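Local coordinates for putative phosphosugar isomerase (Clostridium difficile, PDB 3G68), which probably binds a phosphosugar through its two SIS domains and may act as a sugar isomerase related to glucosamine-6-phosphate synthase, at residues 49-60 with 151-162. Numbering follows the deposited sequence.
Sequences GVQVQPYLQNLL and KLNLMLLGLQIA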
loop_
_atom_site.group_PDB
_atom_site.type_symbol
_atom_site.label_atom_id
_atom_site.label_comp_id
_atom_site.label_asym_id
_atom_site.label_seq_id
_atom_site.Cartn_x
_atom_site.Cartn_y
_atom_site.Cartn_z
ATOM N N GLY B 49 7.999 -26.709 47.884
ATOM C CA GLY B 49 7.700 -25.863 49.041
ATOM C C GLY B 49 8.870 -24.983 49.474
ATOM O O GLY B 49 8.708 -23.782 49.731
ATOM N N VAL B 50 10.063 -25.553 49.522
ATOM C CA VAL B 50 11.244 -24.777 49.868
ATOM C C VAL B 50 11.412 -23.608 48.892
ATOM O O VAL B 50 11.688 -22.478 49.283
ATOM C CB VAL B 50 12.531 -25.643 49.823
ATOM C CG1 VAL B 50 13.763 -24.802 50.094
ATOM C CG2 VAL B 50 12.465 -26.812 50.783
ATOM N N GLN B 51 11.239 -23.891 47.606
ATOM C CA GLN B 51 11.463 -22.887 46.592
ATOM C C GLN B 51 10.452 -21.760 46.588
ATOM O O GLN B 51 10.857 -20.605 46.466
ATOM C CB GLN B 51 11.511 -23.519 45.185
ATOM C CG GLN B 51 11.759 -22.523 44.053
ATOM C CD GLN B 51 13.037 -21.753 44.231
ATOM O OE1 GLN B 51 14.089 -22.322 44.621
ATOM N NE2 GLN B 51 12.986 -20.467 43.933
ATOM N N VAL B 52 9.169 -22.091 46.724
ATOM C CA VAL B 52 8.083 -21.102 46.608
ATOM C C VAL B 52 7.703 -20.420 47.935
ATOM O O VAL B 52 7.180 -19.311 47.925
ATOM C CB VAL B 52 6.849 -21.753 45.953
ATOM C CG1 VAL B 52 5.711 -20.773 45.790
ATOM C CG2 VAL B 52 7.289 -22.322 44.580
ATOM N N GLN B 53 8.008 -21.052 49.065
ATOM C CA GLN B 53 7.700 -20.436 50.357
ATOM C C GLN B 53 8.117 -18.964 50.471
ATOM O O GLN B 53 7.317 -18.158 50.968
ATOM C CB GLN B 53 8.213 -21.283 51.535
ATOM C CG GLN B 53 7.898 -20.683 52.915
ATOM C CD GLN B 53 8.873 -19.591 53.346
ATOM O OE1 GLN B 53 10.039 -19.596 52.960
ATOM N NE2 GLN B 53 8.405 -18.677 54.201
ATOM N N PRO B 54 9.347 -18.600 50.054
ATOM C CA PRO B 54 9.675 -17.176 50.161
ATOM C C PRO B 54 8.711 -16.279 49.382
ATOM O O PRO B 54 8.232 -15.276 49.911
ATOM C CB PRO B 54 11.093 -17.082 49.596
ATOM C CG PRO B 54 11.678 -18.441 49.813
ATOM C CD PRO B 54 10.503 -19.368 49.545
ATOM N N TYR B 55 8.411 -16.654 48.146
ATOM C CA TYR B 55 7.472 -15.879 47.324
ATOM C C TYR B 55 6.173 -15.686 48.040
ATOM O O TYR B 55 5.649 -14.567 48.104
ATOM C CB TYR B 55 7.218 -16.615 46.007
ATOM C CG TYR B 55 6.155 -16.030 45.089
ATOM C CD1 TYR B 55 6.435 -14.942 44.280
ATOM C CD2 TYR B 55 4.895 -16.624 44.979
ATOM C CE1 TYR B 55 5.464 -14.414 43.432
ATOM C CE2 TYR B 55 3.936 -16.116 44.104
ATOM C CZ TYR B 55 4.238 -15.024 43.326
ATOM O OH TYR B 55 3.301 -14.508 42.436
ATOM N N LEU B 56 5.672 -16.777 48.608
ATOM C CA LEU B 56 4.407 -16.766 49.281
ATOM C C LEU B 56 4.424 -15.924 50.542
ATOM O O LEU B 56 3.462 -15.192 50.812
ATOM C CB LEU B 56 3.959 -18.175 49.595
ATOM C CG LEU B 56 3.524 -18.967 48.369
ATOM C CD1 LEU B 56 3.198 -20.410 48.821
ATOM C CD2 LEU B 56 2.348 -18.286 47.685
ATOM N N GLN B 57 5.517 -16.035 51.298
ATOM C CA GLN B 57 5.686 -15.243 52.516
ATOM C C GLN B 57 5.683 -13.742 52.172
ATOM O O GLN B 57 5.132 -12.937 52.910
ATOM C CB GLN B 57 6.976 -15.645 53.238
ATOM C CG GLN B 57 7.177 -15.012 54.634
ATOM C CD GLN B 57 6.170 -15.462 55.709
ATOM O OE1 GLN B 57 5.439 -16.436 55.552
ATOM N NE2 GLN B 57 6.177 -14.764 56.826
ATOM N N ASN B 58 6.322 -13.385 51.061
ATOM C CA ASN B 58 6.330 -12.020 50.569
ATOM C C ASN B 58 4.932 -11.567 50.100
ATOM O O ASN B 58 4.495 -10.475 50.435
ATOM C CB ASN B 58 7.330 -11.893 49.436
ATOM C CG ASN B 58 7.448 -10.496 48.912
ATOM O OD1 ASN B 58 6.819 -10.150 47.900
ATOM N ND2 ASN B 58 8.224 -9.667 49.596
ATOM N N LEU B 59 4.211 -12.428 49.388
ATOM C CA LEU B 59 2.891 -12.080 48.829
ATOM C C LEU B 59 1.769 -11.970 49.860
ATOM O O LEU B 59 1.034 -10.985 49.875
ATOM C CB LEU B 59 2.491 -13.113 47.765
ATOM C CG LEU B 59 1.224 -12.920 46.930
ATOM C CD1 LEU B 59 1.236 -11.586 46.195
ATOM C CD2 LEU B 59 1.064 -14.064 45.960
ATOM N N LEU B 60 1.646 -12.976 50.720
ATOM C CA LEU B 60 0.551 -13.057 51.676
ATOM C C LEU B 60 0.810 -12.370 53.033
ATOM O O LEU B 60 1.950 -11.945 53.335
ATOM C CB LEU B 60 0.183 -14.528 51.887
ATOM C CG LEU B 60 -0.181 -15.321 50.637
ATOM C CD1 LEU B 60 -0.400 -16.751 50.996
ATOM C CD2 LEU B 60 -1.454 -14.684 49.988
ATOM N N LYS B 151 5.356 -26.014 41.618
ATOM C CA LYS B 151 5.765 -24.671 42.020
ATOM C C LYS B 151 4.776 -23.614 41.477
ATOM O O LYS B 151 4.361 -22.730 42.206
ATOM C CB LYS B 151 7.158 -24.338 41.530
ATOM C CG LYS B 151 8.268 -25.160 42.182
ATOM C CD LYS B 151 9.636 -24.604 41.779
ATOM C CE LYS B 151 9.995 -24.869 40.289
ATOM N NZ LYS B 151 11.375 -24.453 39.977
ATOM N N LEU B 152 4.407 -23.723 40.200
ATOM C CA LEU B 152 3.443 -22.793 39.605
ATOM C C LEU B 152 2.119 -22.844 40.359
ATOM O O LEU B 152 1.559 -21.813 40.698
ATOM C CB LEU B 152 3.180 -23.127 38.135
ATOM C CG LEU B 152 2.184 -22.264 37.358
ATOM C CD1 LEU B 152 2.507 -20.768 37.409
ATOM C CD2 LEU B 152 2.192 -22.729 35.892
ATOM N N ASN B 153 1.640 -24.048 40.625
ATOM C CA ASN B 153 0.354 -24.264 41.330
ATOM C C ASN B 153 0.323 -23.596 42.708
ATOM O O ASN B 153 -0.681 -22.978 43.097
ATOM C CB ASN B 153 0.051 -25.772 41.459
ATOM C CG ASN B 153 -1.362 -26.123 41.020
ATOM O OD1 ASN B 153 -1.816 -25.677 39.958
ATOM N ND2 ASN B 153 -2.056 -26.933 41.810
ATOM N N LEU B 154 1.438 -23.712 43.429
ATOM C CA LEU B 154 1.642 -23.039 44.715
ATOM C C LEU B 154 1.647 -21.502 44.581
ATOM O O LEU B 154 1.102 -20.803 45.429
ATOM C CB LEU B 154 2.936 -23.490 45.368
ATOM C CG LEU B 154 2.930 -24.897 45.973
ATOM C CD1 LEU B 154 4.357 -25.389 46.185
ATOM C CD2 LEU B 154 2.139 -24.890 47.281
HETATM N N MSE B 155 2.283 -20.983 43.537
HETATM C CA MSE B 155 2.290 -19.565 43.314
HETATM C C MSE B 155 0.873 -19.068 42.992
HETATM O O MSE B 155 0.490 -18.015 43.464
HETATM C CB MSE B 155 3.255 -19.178 42.188
HETATM C CG MSE B 155 4.706 -19.336 42.578
HETATM SE SE MSE B 155 5.817 -18.768 41.100
HETATM C CE MSE B 155 7.537 -18.625 41.984
ATOM N N LEU B 156 0.152 -19.799 42.142
ATOM C CA LEU B 156 -1.215 -19.442 41.757
ATOM C C LEU B 156 -2.120 -19.400 42.990
ATOM O O LEU B 156 -2.861 -18.420 43.159
ATOM C CB LEU B 156 -1.746 -20.384 40.687
ATOM C CG LEU B 156 -1.049 -20.123 39.340
ATOM C CD1 LEU B 156 -1.395 -21.187 38.342
ATOM C CD2 LEU B 156 -1.391 -18.718 38.802
ATOM N N LEU B 157 -2.010 -20.406 43.858
ATOM C CA LEU B 157 -2.743 -20.426 45.144
ATOM C C LEU B 157 -2.566 -19.098 45.870
ATOM O O LEU B 157 -3.559 -18.494 46.317
ATOM C CB LEU B 157 -2.298 -21.567 46.060
ATOM C CG LEU B 157 -2.865 -21.611 47.507
ATOM C CD1 LEU B 157 -4.404 -21.797 47.484
ATOM C CD2 LEU B 157 -2.144 -22.701 48.336
ATOM N N GLY B 158 -1.307 -18.667 45.993
ATOM C CA GLY B 158 -0.954 -17.395 46.625
ATOM C C GLY B 158 -1.630 -16.219 45.951
ATOM O O GLY B 158 -2.336 -15.448 46.591
ATOM N N LEU B 159 -1.428 -16.099 44.648
ATOM C CA LEU B 159 -2.002 -15.010 43.860
ATOM C C LEU B 159 -3.537 -14.908 43.949
ATOM O O LEU B 159 -4.094 -13.811 44.021
ATOM C CB LEU B 159 -1.535 -15.140 42.393
ATOM C CG LEU B 159 -0.065 -14.749 42.134
ATOM C CD1 LEU B 159 0.409 -15.156 40.703
ATOM C CD2 LEU B 159 0.115 -13.230 42.352
ATOM N N GLN B 160 -4.190 -16.059 43.914
ATOM C CA GLN B 160 -5.647 -16.199 43.990
ATOM C C GLN B 160 -6.171 -15.781 45.356
ATOM O O GLN B 160 -7.199 -15.112 45.453
ATOM C CB GLN B 160 -6.041 -17.645 43.672
ATOM C CG GLN B 160 -5.887 -18.013 42.164
ATOM C CD GLN B 160 -7.143 -17.732 41.354
ATOM O OE1 GLN B 160 -8.244 -17.896 41.853
ATOM N NE2 GLN B 160 -6.976 -17.355 40.076
ATOM N N ILE B 161 -5.441 -16.157 46.404
ATOM C CA ILE B 161 -5.783 -15.751 47.768
ATOM C C ILE B 161 -5.575 -14.250 47.887
ATOM O O ILE B 161 -6.472 -13.551 48.308
ATOM C CB ILE B 161 -4.939 -16.456 48.823
ATOM C CG1 ILE B 161 -5.351 -17.916 48.950
ATOM C CG2 ILE B 161 -5.117 -15.800 50.185
ATOM C CD1 ILE B 161 -4.336 -18.743 49.736
ATOM N N ALA B 162 -4.406 -13.773 47.468
ATOM C CA ALA B 162 -4.043 -12.358 47.552
ATOM C C ALA B 162 -5.085 -11.441 46.893
ATOM O O ALA B 162 -5.472 -10.401 47.449
ATOM C CB ALA B 162 -2.655 -12.139 46.930
#
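Val52, Tyr55 and selenomethionine Met155 make the centre of this buried seam between two helices of a SIS domain, an alpha-beta-alpha sandwich; the pair packs nearly parallel, axes 9.6 Å apart at -20°, on one side of the five-stranded parallel sheet. Val52 splits its methyls: CG1 packs against Met155 CG at 3.7 Å and against Leu154 CB, while CG2 rests on Lys151 CB. The Met155 side chain, extended beyond CG, crosses that of Tyr55 at about a right angle and brings SE over the face of the ring, 4.5 Å from the centroid and 13° off the normal, a Met-aromatic contact. With CG anti to the backbone N (chi1 174°), the Tyr55 side chain reaches across to helix 151-162, where its OH sits 3.4 Å from Leu159 CG; that hydroxyl is hydrogen-bonded to Tyr309, whose ring, with that of Tyr308, also meets the Tyr55 ring. Lys151 spends its methylenes on Val52 and Gln51 and carries NZ onward to a hydrogen bond with Thr311 OG1 and a salt bridge with Asp222. Toward the sheet, Leu56 and Leu154 both reach Ile39 of strand 36-40. Farther along, at Gly158, where there is no side chain in the way, Leu56 CD2 lies 3.6 Å from the CA. Beside it, Leu59 CD2 lies against the Gly158 backbone, 3.4 Å from its C atom.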